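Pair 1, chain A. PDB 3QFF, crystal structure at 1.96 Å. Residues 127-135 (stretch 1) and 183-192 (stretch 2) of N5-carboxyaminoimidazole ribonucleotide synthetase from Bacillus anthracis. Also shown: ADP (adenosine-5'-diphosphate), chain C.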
# COMPACT_ATOMS: atom_id res chain seq x y z
N VAL A 127 -27.78 5.15 -22.64
CA VAL A 127 -26.59 5.12 -23.49
C VAL A 127 -26.89 6.00 -24.71
O VAL A 127 -28.06 6.27 -25.01
CB VAL A 127 -26.21 3.68 -23.93
CG1 VAL A 127 -25.88 2.81 -22.72
CG2 VAL A 127 -27.33 3.05 -24.74
N ALA A 128 -25.84 6.45 -25.39
CA ALA A 128 -26.02 7.15 -26.66
C ALA A 128 -26.73 6.21 -27.63
O ALA A 128 -26.52 4.99 -27.60
CB ALA A 128 -24.69 7.55 -27.24
N THR A 129 -27.57 6.79 -28.47
CA THR A 129 -28.34 6.01 -29.42
C THR A 129 -27.36 5.36 -30.41
O THR A 129 -26.34 5.96 -30.78
CB THR A 129 -29.46 6.87 -30.06
OG1 THR A 129 -28.96 8.18 -30.31
CG2 THR A 129 -30.61 7.03 -29.09
N TYR A 130 -27.62 4.11 -30.76
CA TYR A 130 -26.63 3.31 -31.46
C TYR A 130 -27.30 2.31 -32.39
O TYR A 130 -28.46 1.94 -32.18
CB TYR A 130 -25.72 2.58 -30.45
CG TYR A 130 -26.45 1.57 -29.59
CD1 TYR A 130 -27.22 1.97 -28.50
CD2 TYR A 130 -26.40 0.19 -29.87
CE1 TYR A 130 -27.91 1.04 -27.70
CE2 TYR A 130 -27.09 -0.74 -29.09
CZ TYR A 130 -27.84 -0.30 -28.01
OH TYR A 130 -28.53 -1.22 -27.24
N ARG A 131 -26.55 1.88 -33.41
CA ARG A 131 -26.99 0.85 -34.36
C ARG A 131 -25.88 -0.13 -34.65
O ARG A 131 -24.72 0.26 -34.87
CB ARG A 131 -27.43 1.47 -35.69
CG ARG A 131 -28.62 2.42 -35.63
CD ARG A 131 -29.92 1.74 -35.27
NE ARG A 131 -31.03 2.69 -35.31
CZ ARG A 131 -31.50 3.37 -34.27
NH1 ARG A 131 -30.98 3.22 -33.06
NH2 ARG A 131 -32.51 4.21 -34.46
N LEU A 132 -26.23 -1.42 -34.69
CA LEU A 132 -25.29 -2.46 -35.09
C LEU A 132 -24.99 -2.32 -36.59
O LEU A 132 -25.91 -2.11 -37.38
CB LEU A 132 -25.87 -3.84 -34.80
CG LEU A 132 -24.98 -5.04 -35.11
CD1 LEU A 132 -23.79 -5.09 -34.14
CD2 LEU A 132 -25.81 -6.35 -35.09
N VAL A 133 -23.71 -2.43 -36.95
CA VAL A 133 -23.30 -2.37 -38.36
C VAL A 133 -22.48 -3.61 -38.73
O VAL A 133 -21.33 -3.78 -38.29
CB VAL A 133 -22.52 -1.06 -38.69
CG1 VAL A 133 -21.95 -1.10 -40.12
CG2 VAL A 133 -23.43 0.15 -38.52
N GLN A 134 -23.11 -4.49 -39.50
CA GLN A 134 -22.48 -5.74 -39.91
C GLN A 134 -22.14 -5.74 -41.41
O GLN A 134 -21.39 -6.59 -41.88
CB GLN A 134 -23.37 -6.94 -39.54
CG GLN A 134 -23.48 -7.18 -38.03
CD GLN A 134 -24.27 -8.45 -37.67
OE1 GLN A 134 -25.34 -8.71 -38.22
NE2 GLN A 134 -23.75 -9.23 -36.72
N ASN A 135 -22.71 -4.81 -42.16
CA ASN A 135 -22.37 -4.63 -43.57
C ASN A 135 -22.56 -3.19 -44.03
O ASN A 135 -22.99 -2.34 -43.25
CB ASN A 135 -23.14 -5.60 -44.47
CG ASN A 135 -24.64 -5.48 -44.33
OD1 ASN A 135 -25.18 -4.41 -44.03
ND2 ASN A 135 -25.33 -6.59 -44.58
N ALA A 183 -14.36 -5.19 -40.07
CA ALA A 183 -14.89 -5.64 -38.79
C ALA A 183 -16.35 -5.30 -38.56
O ALA A 183 -16.89 -4.36 -39.16
CB ALA A 183 -14.04 -5.09 -37.64
N GLU A 184 -16.98 -6.08 -37.68
CA GLU A 184 -18.29 -5.76 -37.15
C GLU A 184 -18.17 -4.52 -36.28
O GLU A 184 -17.26 -4.42 -35.43
CB GLU A 184 -18.83 -6.92 -36.32
CG GLU A 184 -20.21 -6.64 -35.72
CD GLU A 184 -20.67 -7.72 -34.76
OE1 GLU A 184 -21.56 -8.51 -35.14
OE2 GLU A 184 -20.14 -7.77 -33.62
N CYS A 185 -19.10 -3.59 -36.48
CA CYS A 185 -19.08 -2.29 -35.83
C CYS A 185 -20.40 -1.89 -35.18
O CYS A 185 -21.44 -2.55 -35.32
CB CYS A 185 -18.67 -1.22 -36.85
SG CYS A 185 -16.96 -1.38 -37.41
N ILE A 186 -20.33 -0.78 -34.45
CA ILE A 186 -21.48 -0.10 -33.94
C ILE A 186 -21.32 1.37 -34.35
O ILE A 186 -20.21 1.90 -34.33
CB ILE A 186 -21.57 -0.27 -32.39
CG1 ILE A 186 -22.90 0.22 -31.84
CG2 ILE A 186 -20.39 0.40 -31.65
CD1 ILE A 186 -22.96 0.10 -30.31
N LEU A 187 -22.42 2.01 -34.74
CA LEU A 187 -22.41 3.45 -34.93
C LEU A 187 -23.21 4.11 -33.81
O LEU A 187 -24.35 3.71 -33.55
CB LEU A 187 -23.01 3.84 -36.29
CG LEU A 187 -22.88 5.33 -36.68
CD1 LEU A 187 -21.54 5.58 -37.33
CD2 LEU A 187 -23.99 5.76 -37.62
N GLU A 188 -22.61 5.10 -33.17
CA GLU A 188 -23.24 5.83 -32.06
C GLU A 188 -23.44 7.30 -32.39
O GLU A 188 -22.57 7.92 -33.02
CB GLU A 188 -22.37 5.76 -30.81
CG GLU A 188 -22.08 4.37 -30.27
CD GLU A 188 -21.20 4.43 -29.04
OE1 GLU A 188 -20.65 3.37 -28.66
OE2 GLU A 188 -21.03 5.53 -28.46
N LYS A 189 -24.56 7.86 -31.95
CA LYS A 189 -24.76 9.31 -31.98
C LYS A 189 -23.67 10.01 -31.18
O LYS A 189 -23.30 9.55 -30.10
CB LYS A 189 -26.12 9.71 -31.42
CG LYS A 189 -27.12 10.18 -32.45
CD LYS A 189 -28.44 10.57 -31.79
CE LYS A 189 -29.60 10.55 -32.79
NZ LYS A 189 -30.85 10.03 -32.16
N TRP A 190 -23.16 11.10 -31.73
CA TRP A 190 -22.20 11.94 -31.03
C TRP A 190 -22.87 12.57 -29.81
O TRP A 190 -23.93 13.19 -29.93
CB TRP A 190 -21.68 13.04 -31.96
CG TRP A 190 -20.66 13.95 -31.34
CD1 TRP A 190 -20.88 15.18 -30.77
CD2 TRP A 190 -19.25 13.71 -31.26
NE1 TRP A 190 -19.70 15.71 -30.32
CE2 TRP A 190 -18.68 14.84 -30.61
CE3 TRP A 190 -18.41 12.66 -31.66
CZ2 TRP A 190 -17.30 14.94 -30.35
CZ3 TRP A 190 -17.04 12.76 -31.40
CH2 TRP A 190 -16.50 13.90 -30.76
N VAL A 191 -22.26 12.38 -28.65
CA VAL A 191 -22.77 12.97 -27.43
C VAL A 191 -21.99 14.25 -27.18
O VAL A 191 -20.77 14.22 -27.05
CB VAL A 191 -22.63 12.02 -26.21
CG1 VAL A 191 -23.37 12.58 -25.00
CG2 VAL A 191 -23.15 10.62 -26.54
N PRO A 192 -22.69 15.40 -27.15
CA PRO A 192 -22.04 16.66 -26.80
C PRO A 192 -21.87 16.74 -25.28
O PRO A 192 -22.77 17.19 -24.57
CB PRO A 192 -23.04 17.73 -27.29
CG PRO A 192 -24.14 16.98 -28.02
CD PRO A 192 -24.12 15.59 -27.47
PB ADP C . -11.99 3.02 -26.30
O1B ADP C . -10.91 2.92 -27.35
O2B ADP C . -12.64 1.68 -25.99
O3B ADP C . -11.58 3.82 -25.09
PA ADP C . -14.35 4.73 -26.35
O1A ADP C . -14.08 4.94 -24.88
O2A ADP C . -15.68 4.18 -26.81
O3A ADP C . -13.17 3.87 -27.04
O5' ADP C . -14.20 6.16 -27.08
C5' ADP C . -12.93 6.81 -27.11
C4' ADP C . -13.13 8.31 -27.00
O4' ADP C . -13.96 8.76 -28.08
C3' ADP C . -13.85 8.70 -25.71
O3' ADP C . -12.91 9.08 -24.70
C2' ADP C . -14.75 9.84 -26.12
O2' ADP C . -14.10 11.09 -25.85
C1' ADP C . -14.94 9.69 -27.62
N9 ADP C . -16.31 9.18 -27.91
C8 ADP C . -16.66 7.89 -28.04
N7 ADP C . -17.98 7.76 -28.31
C5 ADP C . -18.50 9.00 -28.36
C6 ADP C . -19.85 9.58 -28.61
N6 ADP C . -20.92 8.79 -28.86
N1 ADP C . -19.96 10.93 -28.58
C2 ADP C . -18.91 11.73 -28.33
N3 ADP C . -17.66 11.27 -28.10
C4 ADP C . -17.40 9.93 -28.11

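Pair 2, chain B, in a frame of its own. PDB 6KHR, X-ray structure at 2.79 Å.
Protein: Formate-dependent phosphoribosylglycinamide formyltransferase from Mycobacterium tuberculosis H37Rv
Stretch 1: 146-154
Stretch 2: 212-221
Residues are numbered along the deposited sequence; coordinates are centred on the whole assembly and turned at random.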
# COMPACT_ATOMS: atom_id res chain seq x y z
N THR B 146 -10.15 -17.78 28.79
CA THR B 146 -10.06 -16.33 29.04
C THR B 146 -9.61 -16.12 30.47
O THR B 146 -9.39 -17.07 31.19
CB THR B 146 -11.43 -15.67 28.93
OG1 THR B 146 -12.35 -16.50 29.61
CG2 THR B 146 -11.93 -15.60 27.52
N ALA B 147 -9.43 -14.86 30.84
CA ALA B 147 -9.13 -14.51 32.23
C ALA B 147 -10.45 -14.63 32.98
O ALA B 147 -11.47 -14.34 32.40
CB ALA B 147 -8.62 -13.11 32.29
N PRO B 148 -10.47 -15.12 34.22
CA PRO B 148 -11.70 -15.23 34.97
C PRO B 148 -12.48 -13.92 35.01
O PRO B 148 -11.93 -12.94 35.36
CB PRO B 148 -11.17 -15.61 36.33
CG PRO B 148 -9.97 -16.41 36.00
CD PRO B 148 -9.32 -15.62 34.91
N PHE B 149 -13.76 -13.96 34.67
CA PHE B 149 -14.53 -12.71 34.63
C PHE B 149 -15.95 -12.93 35.13
O PHE B 149 -16.45 -14.02 35.03
CB PHE B 149 -14.58 -12.19 33.21
CG PHE B 149 -15.41 -13.06 32.31
CD1 PHE B 149 -14.84 -14.11 31.63
CD2 PHE B 149 -16.76 -12.83 32.16
CE1 PHE B 149 -15.60 -14.92 30.80
CE2 PHE B 149 -17.52 -13.64 31.33
CZ PHE B 149 -16.94 -14.68 30.66
N TRP B 150 -16.53 -11.91 35.73
CA TRP B 150 -17.90 -11.99 36.26
C TRP B 150 -18.66 -10.72 35.90
O TRP B 150 -18.07 -9.68 35.91
CB TRP B 150 -17.88 -12.14 37.78
CG TRP B 150 -17.18 -13.37 38.25
CD1 TRP B 150 -17.74 -14.57 38.52
CD2 TRP B 150 -15.78 -13.53 38.45
NE1 TRP B 150 -16.78 -15.46 38.89
CE2 TRP B 150 -15.57 -14.85 38.83
CE3 TRP B 150 -14.68 -12.70 38.29
CZ2 TRP B 150 -14.31 -15.35 39.10
CZ3 TRP B 150 -13.43 -13.19 38.56
CH2 TRP B 150 -13.25 -14.50 38.96
N PHE B 151 -19.91 -10.87 35.54
CA PHE B 151 -20.80 -9.74 35.32
C PHE B 151 -21.68 -9.61 36.54
O PHE B 151 -22.37 -10.57 36.90
CB PHE B 151 -21.63 -9.92 34.05
CG PHE B 151 -20.80 -10.02 32.78
CD1 PHE B 151 -19.87 -9.04 32.46
CD2 PHE B 151 -20.94 -11.11 31.93
CE1 PHE B 151 -19.11 -9.13 31.30
CE2 PHE B 151 -20.16 -11.21 30.77
CZ PHE B 151 -19.25 -10.21 30.46
N VAL B 152 -21.63 -8.46 37.21
CA VAL B 152 -22.42 -8.21 38.40
C VAL B 152 -23.38 -7.07 38.11
O VAL B 152 -23.29 -6.41 37.08
CB VAL B 152 -21.53 -7.88 39.63
CG1 VAL B 152 -20.55 -9.01 39.89
CG2 VAL B 152 -20.82 -6.55 39.43
N GLY B 153 -24.32 -6.86 39.03
CA GLY B 153 -25.32 -5.82 38.88
C GLY B 153 -25.75 -5.25 40.22
O GLY B 153 -26.69 -4.46 40.31
N SER B 154 -25.06 -5.67 41.28
CA SER B 154 -25.25 -5.16 42.63
C SER B 154 -23.90 -4.78 43.19
O SER B 154 -22.85 -5.05 42.60
CB SER B 154 -25.90 -6.20 43.55
N PRO B 212 -27.29 -0.98 35.77
CA PRO B 212 -26.83 -1.89 34.72
C PRO B 212 -25.71 -2.80 35.21
O PRO B 212 -25.25 -2.72 36.35
CB PRO B 212 -26.34 -0.95 33.62
CG PRO B 212 -27.12 0.29 33.82
CD PRO B 212 -27.31 0.42 35.31
N ARG B 213 -25.26 -3.67 34.30
CA ARG B 213 -24.25 -4.66 34.63
C ARG B 213 -22.87 -4.01 34.73
O ARG B 213 -22.59 -2.97 34.13
CB ARG B 213 -24.21 -5.77 33.58
CG ARG B 213 -25.50 -6.55 33.42
CD ARG B 213 -25.20 -8.02 33.20
NE ARG B 213 -26.40 -8.76 32.79
CZ ARG B 213 -26.59 -10.06 32.98
NH1 ARG B 213 -25.66 -10.81 33.58
NH2 ARG B 213 -27.72 -10.63 32.57
N VAL B 214 -22.00 -4.65 35.51
CA VAL B 214 -20.61 -4.22 35.67
C VAL B 214 -19.72 -5.46 35.63
O VAL B 214 -19.98 -6.44 36.32
CB VAL B 214 -20.39 -3.46 36.99
CG1 VAL B 214 -18.97 -3.65 37.48
CG2 VAL B 214 -20.70 -1.99 36.79
N CYS B 215 -18.67 -5.40 34.82
CA CYS B 215 -17.85 -6.57 34.55
C CYS B 215 -16.63 -6.61 35.46
O CYS B 215 -15.87 -5.63 35.56
CB CYS B 215 -17.40 -6.56 33.09
SG CYS B 215 -16.37 -7.95 32.74
N ALA B 216 -16.42 -7.75 36.11
CA ALA B 216 -15.28 -7.95 37.00
C ALA B 216 -14.35 -8.99 36.41
O ALA B 216 -14.79 -10.08 36.02
CB ALA B 216 -15.75 -8.38 38.39
N GLU B 217 -13.06 -8.66 36.35
CA GLU B 217 -12.04 -9.54 35.77
C GLU B 217 -10.93 -9.79 36.78
O GLU B 217 -10.45 -8.86 37.42
CB GLU B 217 -11.44 -8.93 34.50
CG GLU B 217 -12.29 -9.12 33.25
CD GLU B 217 -11.51 -8.85 31.98
OE1 GLU B 217 -11.82 -7.87 31.27
OE2 GLU B 217 -10.58 -9.63 31.68
N SER B 218 -10.55 -11.05 36.92
CA SER B 218 -9.33 -11.39 37.64
C SER B 218 -8.13 -11.06 36.77
O SER B 218 -8.16 -11.24 35.55
CB SER B 218 -9.32 -12.86 38.03
OG SER B 218 -10.00 -13.05 39.25
N VAL B 219 -7.07 -10.57 37.40
CA VAL B 219 -5.90 -10.09 36.68
C VAL B 219 -4.86 -11.20 36.62
O VAL B 219 -4.54 -11.83 37.64
CB VAL B 219 -5.32 -8.84 37.34
CG1 VAL B 219 -4.22 -8.27 36.47
CG2 VAL B 219 -6.41 -7.86 37.51
N VAL B 220 -4.33 -11.42 35.42
CA VAL B 220 -3.39 -12.50 35.15
C VAL B 220 -2.09 -11.90 34.65
O VAL B 220 -2.07 -10.82 34.05
CB VAL B 220 -3.95 -13.51 34.13
CG1 VAL B 220 -3.35 -14.88 34.37
CG2 VAL B 220 -5.47 -13.54 34.17
N GLU B 221 -1.00 -12.60 34.89
CA GLU B 221 0.29 -12.14 34.42
C GLU B 221 0.36 -12.30 32.90
O GLU B 221 -0.09 -13.30 32.34
CB GLU B 221 1.41 -12.91 35.10
CG GLU B 221 2.78 -12.31 34.89
CD GLU B 221 3.88 -13.20 35.43
OE1 GLU B 221 3.68 -14.44 35.44
OE2 GLU B 221 4.94 -12.67 35.83

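Pairs 1 and 2 share a two-stranded antiparallel arrangement whose strand axes run at 156° in both and approach to 4.5 and 4.4 Å; fourteen central residues superpose with an RMSD of 0.8 Å. The register is the same. In pair 1, Arg A131 faces Leu A187 and Val A133 faces Cys A185 as hydrogen-bonded pairs; in pair 2 these places are taken by Trp B150 with Ala B216 and Val B152 with Val B214. One further backbone bond precedes the ladder, from Lys A189 N to Thr A129 O (2.9 Å) and from Ser B218 N to Pro B148 O (2.8 Å). At this position the backbone bond uses the carbonyl oxygen in both pairs, so the missing N-H of Pro B148 costs none of the cross-strand backbone bonds.

Before the first strand, Ala A128 and Ala B147 point toward the opposite stretch and do the same work. Ala A128 CB lies 3.5 Å from Val A191 CG2, and Ala B147 CB lies 3.7 Å from Val B220 CG2, although the two valines have drifted 1.9 Å apart at CA.

On the sheet face carrying Tyr A130 and Phe B149, both aromatic residues adopt the p rotamer and their side-chain centres nearly coincide. Each sets its CB against the paired glutamate: Tyr A130 CB is 4.1 Å from Glu A188 CG, and Phe B149 CB is 3.8 Å from Glu B217 CG. The next pair on this face diverges. Ile A186, extended in t, reaches back along the sheet to place CD1 3.5 Å from Tyr A130 CD2, while Leu A132 sends CD1 to within 3.7 Å of Cys A185 O. In pair 2 the shorter Cys B215 makes no side-chain contact with Phe B149 within 4.5 Å; its SG instead meets Phe B151 CE1 at 3.3 Å, so the bulk comes from the first strand. Leu A132 is t and Phe B151 is m, which helps separate their side-chain centres by 4.1 Å.

On the other face the packing bulk shifts between strands: Leu A187 becomes Ala B216, and Arg A131, whose end leads away, becomes Trp B150, which covers its partner strand. In pair 1, Leu A187 CB is 4.3 Å from Val A133 CG2, while Arg A131 NH1 bonds Tyr A130 O at 3.0 Å. In pair 2, Trp B150 CB lies 4.4 Å from Ala B216 CB, and Trp B150 CZ3 reaches 3.5 Å from Ser B218 OG at the ring edge. The valines match closely, yet Val A133 is t and packs CB against Cys A185 CB at 4.3 Å, whereas Val B152 is m and brings CG2 to 4.0 Å from Val B214 CG1.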